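Local coordinates for protein endonuclease 8-like 3 (Homo sapiens, PDB 7JL5) that belongs to the Nei-like DNA glycosylase family and carries, in the region modelled here, two tandem GRF-type zinc fingers, each holding a zinc ion, at residues A[61-67]-A[78-84]; A[15-21]-A[32-38]. One frame throughout, in Å; residues are numbered along the deposited sequence.

Contact 1. Residues A[61-67]-A[78-84]. With ZN (zinc ion), chain D.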
loop_
_atom_site.group_PDB
_atom_site.type_symbol
_atom_site.label_atom_id
_atom_site.label_comp_id
_atom_site.label_asym_id
_atom_site.label_seq_id
_atom_site.Cartn_x
_atom_site.Cartn_y
_atom_site.Cartn_z
ATOM N N LYS A 61 -1.008 -4.627 14.406
ATOM C CA LYS A 61 -1.747 -4.032 13.304
ATOM C C LYS A 61 -1.047 -4.314 11.979
ATOM O O LYS A 61 0.162 -4.547 11.930
ATOM C CB LYS A 61 -1.888 -2.522 13.511
ATOM C CG LYS A 61 -2.716 -2.157 14.734
ATOM C CD LYS A 61 -2.664 -0.670 15.051
ATOM C CE LYS A 61 -3.761 -0.298 16.041
ATOM N NZ LYS A 61 -3.495 0.986 16.749
ATOM N N ARG A 62 -1.830 -4.297 10.902
ATOM C CA ARG A 62 -1.270 -4.500 9.573
ATOM C C ARG A 62 -0.288 -3.384 9.246
ATOM O O ARG A 62 -0.599 -2.200 9.401
ATOM C CB ARG A 62 -2.381 -4.543 8.527
ATOM C CG ARG A 62 -3.182 -5.829 8.513
ATOM C CD ARG A 62 -2.426 -6.966 7.838
ATOM N NE ARG A 62 -3.265 -8.158 7.733
ATOM C CZ ARG A 62 -2.809 -9.383 7.485
ATOM N NH1 ARG A 62 -1.511 -9.597 7.317
ATOM N NH2 ARG A 62 -3.658 -10.398 7.415
ATOM N N SER A 63 0.901 -3.762 8.790
ATOM C CA SER A 63 1.906 -2.772 8.442
ATOM C C SER A 63 1.540 -2.074 7.135
ATOM O O SER A 63 0.681 -2.526 6.372
ATOM C CB SER A 63 3.280 -3.427 8.328
ATOM O OG SER A 63 3.232 -4.565 7.488
ATOM N N THR A 64 2.202 -0.944 6.893
ATOM C CA THR A 64 2.050 -0.171 5.670
ATOM C C THR A 64 3.308 -0.307 4.823
ATOM O O THR A 64 4.421 -0.384 5.359
ATOM C CB THR A 64 1.783 1.306 5.978
ATOM O OG1 THR A 64 0.444 1.460 6.464
ATOM C CG2 THR A 64 1.966 2.164 4.733
ATOM N N MET A 65 3.125 -0.329 3.506
ATOM C CA MET A 65 4.214 -0.529 2.560
ATOM C C MET A 65 4.731 0.817 2.068
ATOM O O MET A 65 3.946 1.700 1.708
ATOM C CB MET A 65 3.754 -1.379 1.373
ATOM C CG MET A 65 4.878 -1.764 0.417
ATOM S SD MET A 65 4.299 -2.441 -1.154
ATOM C CE MET A 65 4.437 -4.201 -0.851
ATOM N N LYS A 66 6.057 0.956 2.052
ATOM C CA LYS A 66 6.730 2.135 1.536
ATOM C C LYS A 66 7.740 1.711 0.477
ATOM O O LYS A 66 8.133 0.542 0.398
ATOM C CB LYS A 66 7.469 2.907 2.640
ATOM C CG LYS A 66 6.683 3.122 3.918
ATOM C CD LYS A 66 5.595 4.160 3.741
ATOM C CE LYS A 66 5.075 4.622 5.090
ATOM N NZ LYS A 66 3.937 5.566 4.950
ATOM N N THR A 67 8.174 2.681 -0.321
ATOM C CA THR A 67 9.207 2.475 -1.323
ATOM C C THR A 67 10.362 3.439 -1.080
ATOM O O THR A 67 10.201 4.497 -0.465
ATOM C CB THR A 67 8.659 2.664 -2.744
ATOM O OG1 THR A 67 8.085 3.970 -2.873
ATOM C CG2 THR A 67 7.599 1.619 -3.049
ATOM N N ASN A 78 10.740 -2.199 -1.711
ATOM C CA ASN A 78 9.613 -1.961 -0.824
ATOM C C ASN A 78 9.928 -2.488 0.570
ATOM O O ASN A 78 10.652 -3.473 0.732
ATOM C CB ASN A 78 8.341 -2.629 -1.357
ATOM C CG ASN A 78 7.947 -2.122 -2.731
ATOM O OD1 ASN A 78 7.162 -1.184 -2.858
ATOM N ND2 ASN A 78 8.490 -2.747 -3.770
ATOM N N PHE A 79 9.382 -1.813 1.579
ATOM C CA PHE A 79 9.522 -2.257 2.960
ATOM C C PHE A 79 8.222 -1.991 3.706
ATOM O O PHE A 79 7.298 -1.368 3.183
ATOM C CB PHE A 79 10.719 -1.591 3.660
ATOM C CG PHE A 79 10.760 -0.091 3.534
ATOM C CD1 PHE A 79 11.286 0.512 2.403
ATOM C CD2 PHE A 79 10.308 0.717 4.565
ATOM C CE1 PHE A 79 11.340 1.890 2.293
ATOM C CE2 PHE A 79 10.365 2.096 4.462
ATOM C CZ PHE A 79 10.880 2.683 3.324
ATOM N N PHE A 80 8.152 -2.490 4.938
ATOM C CA PHE A 80 6.950 -2.404 5.756
ATOM C C PHE A 80 7.259 -1.697 7.069
ATOM O O PHE A 80 8.321 -1.908 7.664
ATOM C CB PHE A 80 6.371 -3.797 6.030
ATOM C CG PHE A 80 5.928 -4.522 4.791
ATOM C CD1 PHE A 80 4.732 -4.197 4.174
ATOM C CD2 PHE A 80 6.707 -5.527 4.242
ATOM C CE1 PHE A 80 4.323 -4.860 3.035
ATOM C CE2 PHE A 80 6.302 -6.194 3.103
ATOM C CZ PHE A 80 5.108 -5.859 2.498
ATOM N N VAL A 81 6.324 -0.858 7.517
ATOM C CA VAL A 81 6.489 -0.075 8.736
ATOM C C VAL A 81 5.165 -0.018 9.488
ATOM O O VAL A 81 4.116 -0.421 8.984
ATOM C CB VAL A 81 6.990 1.358 8.444
ATOM C CG1 VAL A 81 8.374 1.324 7.824
ATOM C CG2 VAL A 81 6.009 2.083 7.534
ATOM N N CYS A 82 5.230 0.495 10.712
ATOM C CA CYS A 82 4.030 0.713 11.507
ATOM C C CYS A 82 3.137 1.839 10.983
ATOM O O CYS A 82 3.634 2.916 10.645
ATOM C CB CYS A 82 4.415 1.141 12.921
ATOM S SG CYS A 82 3.045 1.326 14.071
ATOM N N PRO A 83 1.828 1.571 10.800
ATOM C CA PRO A 83 0.971 2.580 10.161
ATOM C C PRO A 83 0.322 3.663 11.009
ATOM O O PRO A 83 -0.795 4.088 10.694
ATOM C CB PRO A 83 -0.108 1.656 9.578
ATOM C CG PRO A 83 -0.331 0.682 10.720
ATOM C CD PRO A 83 1.063 0.442 11.316
ATOM N N LEU A 84 0.985 4.140 12.062
ATOM C CA LEU A 84 0.302 4.948 13.062
ATOM C C LEU A 84 0.737 6.407 13.125
ATOM O O LEU A 84 0.081 7.194 13.817
ATOM C CB LEU A 84 0.484 4.328 14.457
ATOM C CG LEU A 84 -0.407 3.138 14.806
ATOM C CD1 LEU A 84 -0.276 2.812 16.287
ATOM C CD2 LEU A 84 -1.857 3.409 14.447
HETATM ZN ZN ZN D . 3.071 -0.633 15.251
#
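Lys66 lays its CB over one face of the Phe79 ring, 3.8 Å from the centroid, a CH-pi contact set within the hydrogen-bonded pair of an antiparallel ladder. Phe79 reaches that place with its CG tucked over the backbone, flanked by N and C (chi1 51°), which turns the ring in under the neighbouring strand. Beyond CB the exposed lysine bends and runs on past Val81, its CE 3.6 Å from Val81 CG2, before the ammonium end departs from the partner strand. Two pairs of backbone bonds hold the ladder, Thr64 with Val81 and Lys66 with Phe79; Thr64 N to Val81 O, at 2.9 Å, is nearly straight (166°). The face of Met65 and Phe80 is the more enclosed: Met65 CE meets Phe80 CZ at 3.8 Å, and buried Phe80 and Ser63 are covered by Phe54 and Pro55, Ser63 OG bonding to Pro55 O. Pro83 fills the spot beside Arg62 O and Thr64 OG1. Past it the contact thins, exposed Lys61 merely bringing NZ to 3.7 Å from Leu84 CD2. Cys82 turns its SG to the zinc ion, whose site Cys57, His59 and Cys90 complete, as in a GRF zinc finger of the zinc beta-ribbon class.

Contact 2. Residues A[15-21]-A[32-38]. With ZN (zinc ion), chain C.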
loop_
_atom_site.group_PDB
_atom_site.type_symbol
_atom_site.label_atom_id
_atom_site.label_comp_id
_atom_site.label_asym_id
_atom_site.label_seq_id
_atom_site.Cartn_x
_atom_site.Cartn_y
_atom_site.Cartn_z
ATOM N N ARG A 15 -3.711 -5.241 -16.905
ATOM C CA ARG A 15 -2.696 -4.223 -16.674
ATOM C C ARG A 15 -2.355 -4.122 -15.194
ATOM O O ARG A 15 -3.228 -4.269 -14.331
ATOM C CB ARG A 15 -3.170 -2.866 -17.210
ATOM C CG ARG A 15 -3.434 -2.875 -18.711
ATOM C CD ARG A 15 -3.634 -1.474 -19.266
ATOM N NE ARG A 15 -2.442 -0.977 -19.951
ATOM C CZ ARG A 15 -1.504 -0.219 -19.387
ATOM N NH1 ARG A 15 -1.602 0.146 -18.116
ATOM N NH2 ARG A 15 -0.462 0.179 -20.104
ATOM N N LEU A 16 -1.078 -3.866 -14.911
ATOM C CA LEU A 16 -0.585 -3.861 -13.540
ATOM C C LEU A 16 -1.207 -2.725 -12.737
ATOM O O LEU A 16 -1.159 -1.560 -13.144
ATOM C CB LEU A 16 0.937 -3.736 -13.526
ATOM C CG LEU A 16 1.733 -5.040 -13.536
ATOM C CD1 LEU A 16 3.218 -4.742 -13.664
ATOM C CD2 LEU A 16 1.463 -5.856 -12.283
ATOM N N CYS A 17 -1.762 -3.066 -11.578
ATOM C CA CYS A 17 -2.477 -2.097 -10.766
ATOM C C CYS A 17 -1.524 -1.101 -10.117
ATOM O O CYS A 17 -0.346 -1.387 -9.889
ATOM C CB CYS A 17 -3.277 -2.808 -9.675
ATOM S SG CYS A 17 -4.559 -3.914 -10.286
ATOM N N ILE A 18 -2.056 0.083 -9.816
ATOM C CA ILE A 18 -1.346 1.054 -9.000
ATOM C C ILE A 18 -1.772 0.869 -7.549
ATOM O O ILE A 18 -2.843 0.327 -7.251
ATOM C CB ILE A 18 -1.598 2.505 -9.462
ATOM C CG1 ILE A 18 -3.098 2.803 -9.483
ATOM C CG2 ILE A 18 -0.966 2.745 -10.822
ATOM C CD1 ILE A 18 -3.427 4.271 -9.644
ATOM N N LEU A 19 -0.927 1.338 -6.635
ATOM C CA LEU A 19 -1.194 1.279 -5.202
ATOM C C LEU A 19 -1.677 2.652 -4.752
ATOM O O LEU A 19 -0.883 3.594 -4.654
ATOM C CB LEU A 19 0.057 0.864 -4.434
ATOM C CG LEU A 19 -0.135 0.575 -2.944
ATOM C CD1 LEU A 19 -0.796 -0.784 -2.755
ATOM C CD2 LEU A 19 1.187 0.652 -2.190
ATOM N N ARG A 20 -2.972 2.772 -4.486
ATOM C CA ARG A 20 -3.552 4.015 -4.005
ATOM C C ARG A 20 -3.802 3.934 -2.504
ATOM O O ARG A 20 -3.839 2.853 -1.911
ATOM C CB ARG A 20 -4.858 4.329 -4.742
ATOM C CG ARG A 20 -4.652 4.899 -6.136
ATOM C CD ARG A 20 -5.723 5.923 -6.474
ATOM N NE ARG A 20 -6.881 5.329 -7.135
ATOM C CZ ARG A 20 -8.066 5.924 -7.239
ATOM N NH1 ARG A 20 -8.254 7.125 -6.711
ATOM N NH2 ARG A 20 -9.065 5.314 -7.863
ATOM N N VAL A 21 -3.965 5.103 -1.891
ATOM C CA VAL A 21 -4.221 5.228 -0.463
ATOM C C VAL A 21 -5.576 5.888 -0.281
ATOM O O VAL A 21 -5.857 6.922 -0.904
ATOM C CB VAL A 21 -3.119 6.038 0.243
ATOM C CG1 VAL A 21 -3.604 6.525 1.601
ATOM C CG2 VAL A 21 -1.860 5.200 0.395
ATOM N N GLN A 32 -3.993 0.992 2.067
ATOM C CA GLN A 32 -3.581 0.927 0.674
ATOM C C GLN A 32 -4.377 -0.134 -0.073
ATOM O O GLN A 32 -4.769 -1.160 0.491
ATOM C CB GLN A 32 -2.085 0.621 0.581
ATOM C CG GLN A 32 -1.230 1.444 1.532
ATOM C CD GLN A 32 0.201 0.949 1.608
ATOM O OE1 GLN A 32 0.460 -0.180 2.025
ATOM N NE2 GLN A 32 1.140 1.795 1.202
ATOM N N PHE A 33 -4.612 0.123 -1.357
ATOM C CA PHE A 33 -5.381 -0.792 -2.186
ATOM C C PHE A 33 -4.908 -0.709 -3.629
ATOM O O PHE A 33 -4.559 0.369 -4.117
ATOM C CB PHE A 33 -6.882 -0.484 -2.107
ATOM C CG PHE A 33 -7.251 0.872 -2.638
ATOM C CD1 PHE A 33 -7.177 1.991 -1.825
ATOM C CD2 PHE A 33 -7.668 1.028 -3.949
ATOM C CE1 PHE A 33 -7.513 3.239 -2.311
ATOM C CE2 PHE A 33 -8.006 2.275 -4.440
ATOM C CZ PHE A 33 -7.928 3.382 -3.621
ATOM N N TYR A 34 -4.897 -1.856 -4.300
ATOM C CA TYR A 34 -4.605 -1.910 -5.722
ATOM C C TYR A 34 -5.829 -1.501 -6.527
ATOM O O TYR A 34 -6.954 -1.946 -6.254
ATOM C CB TYR A 34 -4.167 -3.315 -6.129
ATOM C CG TYR A 34 -2.875 -3.754 -5.491
ATOM C CD1 TYR A 34 -1.700 -3.045 -5.703
ATOM C CD2 TYR A 34 -2.824 -4.881 -4.684
ATOM C CE1 TYR A 34 -0.513 -3.442 -5.125
ATOM C CE2 TYR A 34 -1.640 -5.288 -4.101
ATOM C CZ TYR A 34 -0.488 -4.564 -4.325
ATOM O OH TYR A 34 0.696 -4.962 -3.747
ATOM N N ALA A 35 -5.590 -0.660 -7.533
ATOM C CA ALA A 35 -6.639 -0.122 -8.383
ATOM C C ALA A 35 -6.142 -0.064 -9.821
ATOM O O ALA A 35 -4.949 -0.223 -10.100
ATOM C CB ALA A 35 -7.079 1.272 -7.917
ATOM N N CYS A 36 -7.078 0.181 -10.733
ATOM C CA CYS A 36 -6.757 0.220 -12.151
ATOM C C CYS A 36 -5.703 1.293 -12.426
ATOM O O CYS A 36 -5.745 2.375 -11.827
ATOM C CB CYS A 36 -8.021 0.497 -12.968
ATOM S SG CYS A 36 -7.836 0.333 -14.754
ATOM N N PRO A 37 -4.748 1.030 -13.321
ATOM C CA PRO A 37 -3.669 1.995 -13.572
ATOM C C PRO A 37 -3.946 3.033 -14.649
ATOM O O PRO A 37 -3.122 3.942 -14.820
ATOM C CB PRO A 37 -2.509 1.083 -14.006
ATOM C CG PRO A 37 -3.203 -0.028 -14.742
ATOM C CD PRO A 37 -4.513 -0.256 -14.007
ATOM N N LEU A 38 -5.053 2.932 -15.372
ATOM C CA LEU A 38 -5.321 3.825 -16.489
ATOM C C LEU A 38 -5.794 5.183 -15.986
ATOM O O LEU A 38 -6.069 5.363 -14.799
ATOM C CB LEU A 38 -6.362 3.193 -17.410
ATOM C CG LEU A 38 -6.041 1.779 -17.901
ATOM C CD1 LEU A 38 -7.058 1.323 -18.936
ATOM C CD2 LEU A 38 -4.628 1.712 -18.462
HETATM ZN ZN ZN C . -8.500 -1.874 -15.479
#
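The CD1 methyl of Leu19 is a bump set against Tyr34, 3.6 Å from the ring's CE1, while its CD2 branch comes 3.6 Å from Gln32 NE2, whose amide leaves the hairpin for Met65. With CG anti to N (chi1 -172°) the fork lies on the sheet face, one methyl toward Tyr34 and the other toward Gln32. Paired backbone bonds, Ile18 with Ala35 and Arg20 with Phe33, hold the strands together. On the other face, Arg20 CB rides over the Phe33 ring, 3.9 Å from its centroid; the chain then bends, so that Phe33 CZ lies over the rim of one guanidinium face, the planes 55° apart. Ala35 CB lies near the plane at the guanidinium edge, 4.1 Å from Arg20 NE, and Phe47 stacks on Phe33. Nearer the metal, Pro37 is the wedge: its CB meets Ile18 CG2 at 3.9 Å, and its CG lies at the edge of the Arg15 guanidinium. Leu38 CD2 fits into the bend of that arginine, 3.4 Å from Arg15 CD. Cys36, just before Pro37, turns away from 15-21 and sends SG 2.4 Å to the zinc ion shared with Cys10, His13 and Cys44: a zinc beta-ribbon hairpin, as in GRF zinc fingers.

In the fold
Contact 1 and contact 2 are the same hairpin built twice, one in each tandem finger, on opposite sides of the chain's centre and about 17 Å apart between centres. Each pairs the first two strands of a three-stranded antiparallel sheet and lends one cysteine to its own zinc ion. Contact 1 lies largely at the surface, whereas contact 2 is partly buried. Lys66 and Val81 of contact 1 correspond in position to Arg20 and Ala35 of contact 2; there Ala35 and its neighbour Phe33 are buried, while Val81 and Phe79 stay partly exposed. Met65 and Phe80 likewise match Leu19 and Tyr34. The fingers touch directly where Gln32 NE2 probably donates to Met65 O, at 2.9 Å, joining the two hairpins.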